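Local coordinates for protein arginase (Thermus thermophilus, PDB 2EF4) that probably catalyses the hydrolysis of L-arginine to L-ornithine and urea with the help of two manganese ions per subunit, at residues L12-R17 / S131-G136. Sequence-based numbering, arbitrary orientation.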
loop_
_atom_site.group_PDB
_atom_site.type_symbol
_atom_site.label_atom_id
_atom_site.label_comp_id
_atom_site.label_asym_id
_atom_site.label_seq_id
_atom_site.Cartn_x
_atom_site.Cartn_y
_atom_site.Cartn_z
ATOM N N LEU A 12 1.064 23.520 -16.497
ATOM C CA LEU A 12 0.135 24.124 -17.439
ATOM C C LEU A 12 -0.175 23.222 -18.629
ATOM O O LEU A 12 0.715 22.838 -19.388
ATOM C CB LEU A 12 0.711 25.456 -17.929
ATOM C CG LEU A 12 1.027 26.464 -16.817
ATOM C CD1 LEU A 12 1.821 27.624 -17.378
ATOM C CD2 LEU A 12 -0.269 26.949 -16.176
ATOM N N GLY A 13 -1.451 22.888 -18.783
ATOM C CA GLY A 13 -1.879 22.040 -19.877
ATOM C C GLY A 13 -3.386 21.875 -19.856
ATOM O O GLY A 13 -4.082 22.588 -19.131
ATOM N N ALA A 14 -3.889 20.929 -20.645
ATOM C CA ALA A 14 -5.327 20.666 -20.721
ATOM C C ALA A 14 -5.950 20.516 -19.329
ATOM O O ALA A 14 -7.089 20.928 -19.083
ATOM C CB ALA A 14 -5.581 19.404 -21.552
ATOM N N ASN A 15 -5.188 19.911 -18.426
ATOM C CA ASN A 15 -5.627 19.705 -17.055
ATOM C C ASN A 15 -4.365 19.702 -16.208
ATOM O O ASN A 15 -3.266 19.536 -16.735
ATOM C CB ASN A 15 -6.347 18.357 -16.909
ATOM C CG ASN A 15 -6.898 17.831 -18.234
ATOM O OD1 ASN A 15 -6.344 16.897 -18.821
ATOM N ND2 ASN A 15 -7.990 18.432 -18.710
ATOM N N ARG A 16 -4.503 19.903 -14.904
ATOM C CA ARG A 16 -3.325 19.881 -14.055
ATOM C C ARG A 16 -2.899 18.437 -13.845
ATOM O O ARG A 16 -3.703 17.519 -13.988
ATOM C CB ARG A 16 -3.597 20.539 -12.701
ATOM C CG ARG A 16 -3.448 22.050 -12.707
ATOM C CD ARG A 16 -3.464 22.612 -11.295
ATOM N NE ARG A 16 -2.351 22.116 -10.487
ATOM C CZ ARG A 16 -2.285 22.235 -9.165
ATOM N NH1 ARG A 16 -3.269 22.835 -8.499
ATOM N NH2 ARG A 16 -1.244 21.742 -8.507
ATOM N N ARG A 17 -1.625 18.246 -13.521
ATOM C CA ARG A 17 -1.090 16.916 -13.280
ATOM C C ARG A 17 -0.404 16.894 -11.919
ATOM O O ARG A 17 -0.144 15.828 -11.365
ATOM C CB ARG A 17 -0.097 16.522 -14.387
ATOM C CG ARG A 17 -0.734 16.311 -15.770
ATOM C CD ARG A 17 0.304 15.907 -16.823
ATOM N NE ARG A 17 1.320 16.943 -16.992
ATOM C CZ ARG A 17 2.556 16.728 -17.436
ATOM N NH1 ARG A 17 2.944 15.503 -17.768
ATOM N NH2 ARG A 17 3.412 17.738 -17.525
ATOM N N SER A 131 -3.483 15.903 -28.193
ATOM C CA SER A 131 -3.994 16.608 -27.021
ATOM C C SER A 131 -3.820 18.123 -27.050
ATOM O O SER A 131 -4.525 18.841 -26.340
ATOM C CB SER A 131 -3.333 16.046 -25.763
ATOM O OG SER A 131 -1.921 16.068 -25.882
ATOM N N GLY A 132 -2.884 18.604 -27.864
ATOM C CA GLY A 132 -2.636 20.032 -27.955
ATOM C C GLY A 132 -1.740 20.557 -26.840
ATOM O O GLY A 132 -1.537 21.769 -26.713
ATOM N N ASN A 133 -1.199 19.650 -26.031
ATOM C CA ASN A 133 -0.332 20.038 -24.923
ATOM C C ASN A 133 1.059 20.461 -25.362
ATOM O O ASN A 133 1.764 19.725 -26.065
ATOM C CB ASN A 133 -0.216 18.897 -23.913
ATOM C CG ASN A 133 -1.483 18.712 -23.103
ATOM O OD1 ASN A 133 -1.813 17.602 -22.689
ATOM N ND2 ASN A 133 -2.195 19.808 -22.866
ATOM N N VAL A 134 1.441 21.658 -24.937
ATOM C CA VAL A 134 2.742 22.207 -25.253
ATOM C C VAL A 134 3.838 21.399 -24.558
ATOM O O VAL A 134 4.966 21.331 -25.055
ATOM C CB VAL A 134 2.832 23.680 -24.809
ATOM C CG1 VAL A 134 4.260 24.194 -24.967
ATOM C CG2 VAL A 134 1.857 24.512 -25.618
ATOM N N HIS A 135 3.523 20.782 -23.418
ATOM C CA HIS A 135 4.545 20.005 -22.723
ATOM C C HIS A 135 4.876 18.700 -23.436
ATOM O O HIS A 135 5.625 17.864 -22.923
ATOM C CB HIS A 135 4.179 19.765 -21.240
ATOM C CG HIS A 135 2.843 19.126 -21.016
ATOM N ND1 HIS A 135 2.552 17.836 -21.408
ATOM C CD2 HIS A 135 1.743 19.574 -20.364
ATOM C CE1 HIS A 135 1.335 17.516 -21.002
ATOM N NE2 HIS A 135 0.825 18.556 -20.366
ATOM N N GLY A 136 4.322 18.545 -24.634
ATOM C CA GLY A 136 4.598 17.373 -25.442
ATOM C C GLY A 136 5.227 17.841 -26.745
ATOM O O GLY A 136 5.301 17.090 -27.722
#
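NH2 of R17 hangs over the middle of the H135 imidazole, 3.7 Å above the ring plane, while D95 holds the same nitrogen in a salt bridge. The other terminal nitrogen, NH1, is taken by E262 through a second salt bridge and donates a hydrogen bond to T231 OG1; with the D95 and E262 carboxylates holding its two ends, the guanidinium should be fixed in its rotation. It stacks flat on the H135 ring: the two centres are 3.9 Å apart and the planes only 12° from parallel. Within this face-to-face overlap NE of R17 lies on the NE2 side of the ring, 3.8 Å from NE2 of H135, and NH2 is nearest CD2 and CG. A bend at chi3 (-61°) near the end of an otherwise drawn-out arginine chain turns the group onto the ring, and the two side chains arrive from opposite directions.

Both loops follow strands of the parallel sheet of the arginase fold, the loop 12-17 coming after strand 2-8 and the loop 131-136 after strand 113-117, and they meet beside the manganese site. The side chain of H135 is about 5 Å from that of H96 and about 6 Å from that of D122, both ligands of the first manganese.

H135 is hemmed in on more than one side. CB of N133 backs the face away from R17, 3.6 Å from the ring plane and toward the rim. At the edge, L12 O lies in the ring plane, 3.6 Å from CD2 of H135. G13, with no side chain, brings its CA within 5.6 Å of N133 CA, and the N133 side chain extends towards G13 and A14. L12 and V134 both pack on I69 of helix 66-81.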